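Side-chain contacts in Rho GTPase-activating protein 26 (Gallus gallus, PDB 1F7C), which stimulates GTP hydrolysis by the Rho-family GTPases RhoA and Cdc42 through the all-helical RhoGAP (BH) domain described here: residues 131-136 and 205-210; 115-120 and 138-143. One frame throughout, in Å; residues are numbered along the deposited sequence.

How the contacts relate
Both contacts share helix 130-141 of the RhoGAP domain. Contact 1 joins its beginning to helix 198-210, whereas contact 2 joins its C-terminal end, and the turn that follows, to helix 115-125. Their centres lie 12 Å apart, on the same side of the chain's centre and each about 15 Å from it. Along the chain the four segments alternate, so the two pairings cross in sequence. They also meet directly, with Leu208 CD2 of 205-210 packed against Val141 CG2 of 138-143 at 4.0 Å. Neither is close to Arg60, the predicted arginine finger; both are structural packing between helices of the GTPase-activating domain.

Contact 1: residues 131-136 and 205-210; sequences ESRVSE and IEILIE
A small apolar helix-helix contact near the surface of the all-helical RhoGAP domain is made where Ile207 of helix 198-210 meets Arg133 and Val134 near the start of helix 130-141. The backbones approach most closely between Val134 and Ile207, whose CA atoms are 6.9 Å apart. Only 122 Å² is buried in all, more than half of it on Ile207, whose CB points toward the other helix. A beta-branched isoleucine suits this place because its two arms serve two neighbours. The shorter arm, CG2, is anti to the backbone N and meets Val134 CG2 at 4.1 Å. Valine fits opposite it, since its short branched side chain offers a methyl close to its own backbone, where the helices come nearest. The longer arm extends from CG1 (chi1 -68°, chi2 167°) and carries CD1 to the aliphatic part of Arg133, the two side chains crossing at about a right angle. Arginine fits a partly exposed site of this kind: its methylenes give an apolar surface, while the guanidinium beyond the bend at chi3 reaches Ala125 O through a weak hydrogen bond from NH1. Around the pair, Ile137 also packs on Ile207, and Leu127 lies against Arg133. Ile207 CD1 lies 4.2 Å from both CB and CD of Arg133.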
loop_
_atom_site.group_PDB
_atom_site.type_symbol
_atom_site.label_atom_id
_atom_site.label_comp_id
_atom_site.label_asym_id
_atom_site.label_seq_id
_atom_site.Cartn_x
_atom_site.Cartn_y
_atom_site.Cartn_z
ATOM N N GLU A 131 -20.307 -7.897 -4.936
ATOM C CA GLU A 131 -20.613 -7.332 -3.623
ATOM C C GLU A 131 -20.242 -8.215 -2.441
ATOM O O GLU A 131 -19.994 -7.717 -1.342
ATOM C CB GLU A 131 -22.092 -6.984 -3.531
ATOM C CG GLU A 131 -22.502 -5.844 -4.424
ATOM C CD GLU A 131 -23.946 -5.464 -4.216
ATOM O OE1 GLU A 131 -24.828 -6.308 -4.495
ATOM O OE2 GLU A 131 -24.198 -4.324 -3.763
ATOM N N SER A 132 -20.230 -9.525 -2.650
ATOM C CA SER A 132 -19.863 -10.436 -1.578
ATOM C C SER A 132 -18.372 -10.272 -1.300
ATOM O O SER A 132 -17.906 -10.503 -0.186
ATOM C CB SER A 132 -20.172 -11.881 -1.978
ATOM O OG SER A 132 -21.569 -12.079 -2.111
ATOM N N ARG A 133 -17.635 -9.857 -2.326
ATOM C CA ARG A 133 -16.199 -9.646 -2.217
ATOM C C ARG A 133 -15.841 -8.486 -1.299
ATOM O O ARG A 133 -14.920 -8.586 -0.491
ATOM C CB ARG A 133 -15.592 -9.407 -3.601
ATOM C CG ARG A 133 -15.108 -10.676 -4.253
ATOM C CD ARG A 133 -14.435 -10.425 -5.580
ATOM N NE ARG A 133 -15.385 -9.961 -6.579
ATOM C CZ ARG A 133 -15.183 -10.045 -7.889
ATOM N NH1 ARG A 133 -14.060 -10.581 -8.353
ATOM N NH2 ARG A 133 -16.105 -9.596 -8.731
ATOM N N VAL A 134 -16.570 -7.386 -1.424
ATOM C CA VAL A 134 -16.308 -6.224 -0.595
ATOM C C VAL A 134 -16.674 -6.485 0.868
ATOM O O VAL A 134 -15.925 -6.108 1.773
ATOM C CB VAL A 134 -17.064 -4.995 -1.136
ATOM C CG1 VAL A 134 -16.819 -3.785 -0.257
ATOM C CG2 VAL A 134 -16.597 -4.709 -2.543
ATOM N N SER A 135 -17.805 -7.150 1.094
ATOM C CA SER A 135 -18.278 -7.462 2.444
ATOM C C SER A 135 -17.282 -8.302 3.232
ATOM O O SER A 135 -16.937 -7.966 4.360
ATOM C CB SER A 135 -19.606 -8.212 2.371
ATOM O OG SER A 135 -20.410 -7.682 1.340
ATOM N N GLU A 136 -16.834 -9.405 2.637
ATOM C CA GLU A 136 -15.868 -10.295 3.289
ATOM C C GLU A 136 -14.550 -9.600 3.585
ATOM O O GLU A 136 -13.992 -9.749 4.670
ATOM C CB GLU A 136 -15.601 -11.534 2.425
ATOM C CG GLU A 136 -16.556 -12.685 2.705
ATOM C CD GLU A 136 -16.410 -13.238 4.121
ATOM O OE1 GLU A 136 -17.275 -14.043 4.532
ATOM O OE2 GLU A 136 -15.432 -12.880 4.819
ATOM N N ILE A 205 -5.955 -5.599 -3.541
ATOM C CA ILE A 205 -5.522 -4.217 -3.429
ATOM C C ILE A 205 -6.502 -3.298 -4.179
ATOM O O ILE A 205 -6.861 -2.229 -3.681
ATOM C CB ILE A 205 -4.102 -4.034 -3.987
ATOM C CG1 ILE A 205 -3.144 -5.015 -3.292
ATOM C CG2 ILE A 205 -3.652 -2.589 -3.805
ATOM C CD1 ILE A 205 -3.172 -4.991 -1.770
ATOM N N GLU A 206 -6.940 -3.732 -5.361
ATOM C CA GLU A 206 -7.877 -2.963 -6.161
ATOM C C GLU A 206 -9.158 -2.697 -5.397
ATOM O O GLU A 206 -9.658 -1.573 -5.385
ATOM C CB GLU A 206 -8.213 -3.698 -7.450
ATOM C CG GLU A 206 -7.106 -3.710 -8.482
ATOM C CD GLU A 206 -7.551 -4.392 -9.752
ATOM O OE1 GLU A 206 -8.781 -4.455 -9.975
ATOM O OE2 GLU A 206 -6.689 -4.853 -10.527
ATOM N N ILE A 207 -9.698 -3.731 -4.767
ATOM C CA ILE A 207 -10.921 -3.587 -3.998
ATOM C C ILE A 207 -10.729 -2.607 -2.840
ATOM O O ILE A 207 -11.599 -1.797 -2.557
ATOM C CB ILE A 207 -11.387 -4.946 -3.443
ATOM C CG1 ILE A 207 -11.833 -5.848 -4.598
ATOM C CG2 ILE A 207 -12.536 -4.745 -2.465
ATOM C CD1 ILE A 207 -12.020 -7.316 -4.218
ATOM N N LEU A 208 -9.580 -2.676 -2.182
ATOM C CA LEU A 208 -9.299 -1.788 -1.062
ATOM C C LEU A 208 -9.151 -0.334 -1.477
ATOM O O LEU A 208 -9.485 0.565 -0.706
ATOM C CB LEU A 208 -8.041 -2.241 -0.324
ATOM C CG LEU A 208 -8.185 -3.521 0.510
ATOM C CD1 LEU A 208 -6.864 -3.834 1.190
ATOM C CD2 LEU A 208 -9.282 -3.344 1.544
ATOM N N ILE A 209 -8.638 -0.100 -2.683
ATOM C CA ILE A 209 -8.467 1.260 -3.191
ATOM C C ILE A 209 -9.835 1.844 -3.578
ATOM O O ILE A 209 -10.177 2.961 -3.194
ATOM C CB ILE A 209 -7.534 1.292 -4.436
ATOM C CG1 ILE A 209 -6.108 0.908 -4.028
ATOM C CG2 ILE A 209 -7.550 2.684 -5.087
ATOM C CD1 ILE A 209 -5.162 0.731 -5.205
ATOM N N GLU A 210 -10.628 1.065 -4.304
ATOM C CA GLU A 210 -11.932 1.526 -4.744
ATOM C C GLU A 210 -13.032 1.642 -3.696
ATOM O O GLU A 210 -14.012 2.340 -3.921
ATOM C CB GLU A 210 -12.412 0.666 -5.911
ATOM C CG GLU A 210 -11.756 1.055 -7.226
ATOM C CD GLU A 210 -12.226 0.216 -8.394
ATOM O OE1 GLU A 210 -13.455 0.090 -8.571
ATOM O OE2 GLU A 210 -11.368 -0.311 -9.138
#

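Contact 2: residues 115-120 and 138-143; sequences YQFQRS and HSLVHR
Helix-to-helix packing in the RhoGAP domain brings the first turns of helix 115-125 against the C-terminal end of helix 130-141 and the residues that follow it, with Phe117 and Ser120 facing Leu140 and Arg143. Phe117 and Ser120, three residues apart, point toward the same partner segment, and Leu140 and Arg143 have the same spacing in sequence. Leu140 is the buried member. Its forked end spreads over Ser120, with CD2 placed 3.8 Å from Ser120 CB. The short side chain of serine lets the other branch, Leu140 CD1, reach Ser120 O at 3.7 Å. Ser120 CA and Leu140 CA are the nearest such pair, 7.8 Å apart. Phe117, about one turn before Ser120, puts its ring against both Leu140 and Arg143. With CG anti to its carbonyl carbon (chi1 -70°), the ring is directed across to the end of the other helix, where Leu140 CD2 sits at its edge, near the ring plane, 4.3 Å from CD2 of Phe117. The far part of the ring reaches Arg143: CE2 of Phe117 lies 4.1 Å from Arg143 CB, and CZ lies 3.8 Å from Arg143 O. The contact buries 204 Å², mostly by van der Waals packing of hydrocarbon groups, partly against backbone carbonyls. As the segments share no hydrogen bond, its cohesion probably comes from shape and solvent exclusion rather than from directed polar bonds.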
loop_
_atom_site.group_PDB
_atom_site.type_symbol
_atom_site.label_atom_id
_atom_site.label_comp_id
_atom_site.label_asym_id
_atom_site.label_seq_id
_atom_site.Cartn_x
_atom_site.Cartn_y
_atom_site.Cartn_z
ATOM N N TYR A 115 0.408 -12.861 7.292
ATOM C CA TYR A 115 0.427 -14.243 6.817
ATOM C C TYR A 115 -0.817 -14.978 7.311
ATOM O O TYR A 115 -1.440 -15.741 6.573
ATOM C CB TYR A 115 1.686 -14.949 7.334
ATOM C CG TYR A 115 2.936 -14.635 6.550
ATOM C CD1 TYR A 115 4.123 -14.307 7.199
ATOM C CD2 TYR A 115 2.940 -14.698 5.155
ATOM C CE1 TYR A 115 5.291 -14.050 6.477
ATOM C CE2 TYR A 115 4.100 -14.443 4.422
ATOM C CZ TYR A 115 5.272 -14.121 5.090
ATOM O OH TYR A 115 6.427 -13.882 4.369
ATOM N N GLN A 116 -1.175 -14.710 8.561
ATOM C CA GLN A 116 -2.330 -15.312 9.215
ATOM C C GLN A 116 -3.678 -15.025 8.547
ATOM O O GLN A 116 -4.617 -15.803 8.707
ATOM C CB GLN A 116 -2.356 -14.864 10.683
ATOM C CG GLN A 116 -3.629 -15.171 11.465
ATOM C CD GLN A 116 -3.459 -14.927 12.964
ATOM O OE1 GLN A 116 -2.996 -13.863 13.394
ATOM N NE2 GLN A 116 -3.834 -15.920 13.766
ATOM N N PHE A 117 -3.794 -13.927 7.801
ATOM C CA PHE A 117 -5.074 -13.617 7.146
ATOM C C PHE A 117 -5.037 -13.720 5.622
ATOM O O PHE A 117 -6.080 -13.739 4.976
ATOM C CB PHE A 117 -5.566 -12.208 7.513
ATOM C CG PHE A 117 -6.030 -12.055 8.943
ATOM C CD1 PHE A 117 -5.127 -11.726 9.955
ATOM C CD2 PHE A 117 -7.384 -12.185 9.268
ATOM C CE1 PHE A 117 -5.563 -11.522 11.272
ATOM C CE2 PHE A 117 -7.836 -11.985 10.584
ATOM C CZ PHE A 117 -6.923 -11.651 11.588
ATOM N N GLN A 118 -3.840 -13.792 5.051
ATOM C CA GLN A 118 -3.684 -13.863 3.599
ATOM C C GLN A 118 -4.643 -14.796 2.879
ATOM O O GLN A 118 -5.395 -14.367 2.012
ATOM C CB GLN A 118 -2.239 -14.224 3.236
ATOM C CG GLN A 118 -1.230 -13.125 3.577
ATOM C CD GLN A 118 -0.078 -13.045 2.583
ATOM O OE1 GLN A 118 0.796 -12.185 2.697
ATOM N NE2 GLN A 118 -0.077 -13.942 1.598
ATOM N N ARG A 119 -4.618 -16.072 3.231
ATOM C CA ARG A 119 -5.496 -17.047 2.601
ATOM C C ARG A 119 -6.947 -16.592 2.583
ATOM O O ARG A 119 -7.662 -16.813 1.607
ATOM C CB ARG A 119 -5.380 -18.389 3.324
ATOM C CG ARG A 119 -4.045 -19.075 3.093
ATOM C CD ARG A 119 -3.818 -20.195 4.090
ATOM N NE ARG A 119 -2.755 -21.094 3.653
ATOM C CZ ARG A 119 -2.284 -22.102 4.379
ATOM N NH1 ARG A 119 -2.781 -22.339 5.588
ATOM N NH2 ARG A 119 -1.326 -22.882 3.889
ATOM N N SER A 120 -7.383 -15.958 3.665
ATOM C CA SER A 120 -8.760 -15.476 3.752
ATOM C C SER A 120 -9.004 -14.366 2.734
ATOM O O SER A 120 -10.012 -14.372 2.037
ATOM C CB SER A 120 -9.060 -14.958 5.161
ATOM O OG SER A 120 -8.964 -15.998 6.118
ATOM N N HIS A 138 -14.160 -6.402 3.818
ATOM C CA HIS A 138 -14.470 -5.364 4.793
ATOM C C HIS A 138 -14.372 -5.958 6.201
ATOM O O HIS A 138 -13.702 -5.413 7.075
ATOM C CB HIS A 138 -15.882 -4.818 4.560
ATOM C CG HIS A 138 -16.259 -3.696 5.479
ATOM N ND1 HIS A 138 -17.535 -3.185 5.544
ATOM C CD2 HIS A 138 -15.521 -2.973 6.357
ATOM C CE1 HIS A 138 -17.570 -2.197 6.421
ATOM N NE2 HIS A 138 -16.360 -2.048 6.928
ATOM N N SER A 139 -15.053 -7.078 6.405
ATOM C CA SER A 139 -15.036 -7.769 7.683
ATOM C C SER A 139 -13.621 -8.221 8.065
ATOM O O SER A 139 -13.223 -8.146 9.233
ATOM C CB SER A 139 -15.954 -8.984 7.623
ATOM O OG SER A 139 -15.738 -9.799 8.756
ATOM N N LEU A 140 -12.862 -8.694 7.081
ATOM C CA LEU A 140 -11.495 -9.142 7.334
ATOM C C LEU A 140 -10.581 -7.996 7.760
ATOM O O LEU A 140 -9.680 -8.187 8.572
ATOM C CB LEU A 140 -10.914 -9.829 6.092
ATOM C CG LEU A 140 -11.462 -11.234 5.811
ATOM C CD1 LEU A 140 -10.961 -11.722 4.459
ATOM C CD2 LEU A 140 -11.020 -12.190 6.914
ATOM N N VAL A 141 -10.804 -6.808 7.211
ATOM C CA VAL A 141 -9.977 -5.667 7.566
ATOM C C VAL A 141 -10.205 -5.253 9.008
ATOM O O VAL A 141 -9.269 -4.840 9.694
ATOM C CB VAL A 141 -10.250 -4.447 6.648
ATOM C CG1 VAL A 141 -9.554 -3.202 7.209
ATOM C CG2 VAL A 141 -9.759 -4.737 5.229
ATOM N N HIS A 142 -11.443 -5.356 9.472
ATOM C CA HIS A 142 -11.750 -4.963 10.839
ATOM C C HIS A 142 -11.320 -5.962 11.898
ATOM O O HIS A 142 -11.424 -5.692 13.094
ATOM C CB HIS A 142 -13.237 -4.624 10.982
ATOM C CG HIS A 142 -13.536 -3.195 10.668
ATOM N ND1 HIS A 142 -13.472 -2.689 9.386
ATOM C CD2 HIS A 142 -13.780 -2.138 11.479
ATOM C CE1 HIS A 142 -13.657 -1.382 9.423
ATOM N NE2 HIS A 142 -13.846 -1.022 10.681
ATOM N N ARG A 143 -10.817 -7.106 11.451
ATOM C CA ARG A 143 -10.341 -8.114 12.365
ATOM C C ARG A 143 -8.825 -8.026 12.549
ATOM O O ARG A 143 -8.263 -8.658 13.440
ATOM C CB ARG A 143 -10.786 -9.493 11.877
ATOM C CG ARG A 143 -12.297 -9.655 12.005
ATOM C CD ARG A 143 -12.739 -11.086 11.862
ATOM N NE ARG A 143 -12.828 -11.509 10.474
ATOM C CZ ARG A 143 -12.896 -12.778 10.089
ATOM N NH1 ARG A 143 -12.877 -13.752 10.993
ATOM N NH2 ARG A 143 -12.996 -13.075 8.801
#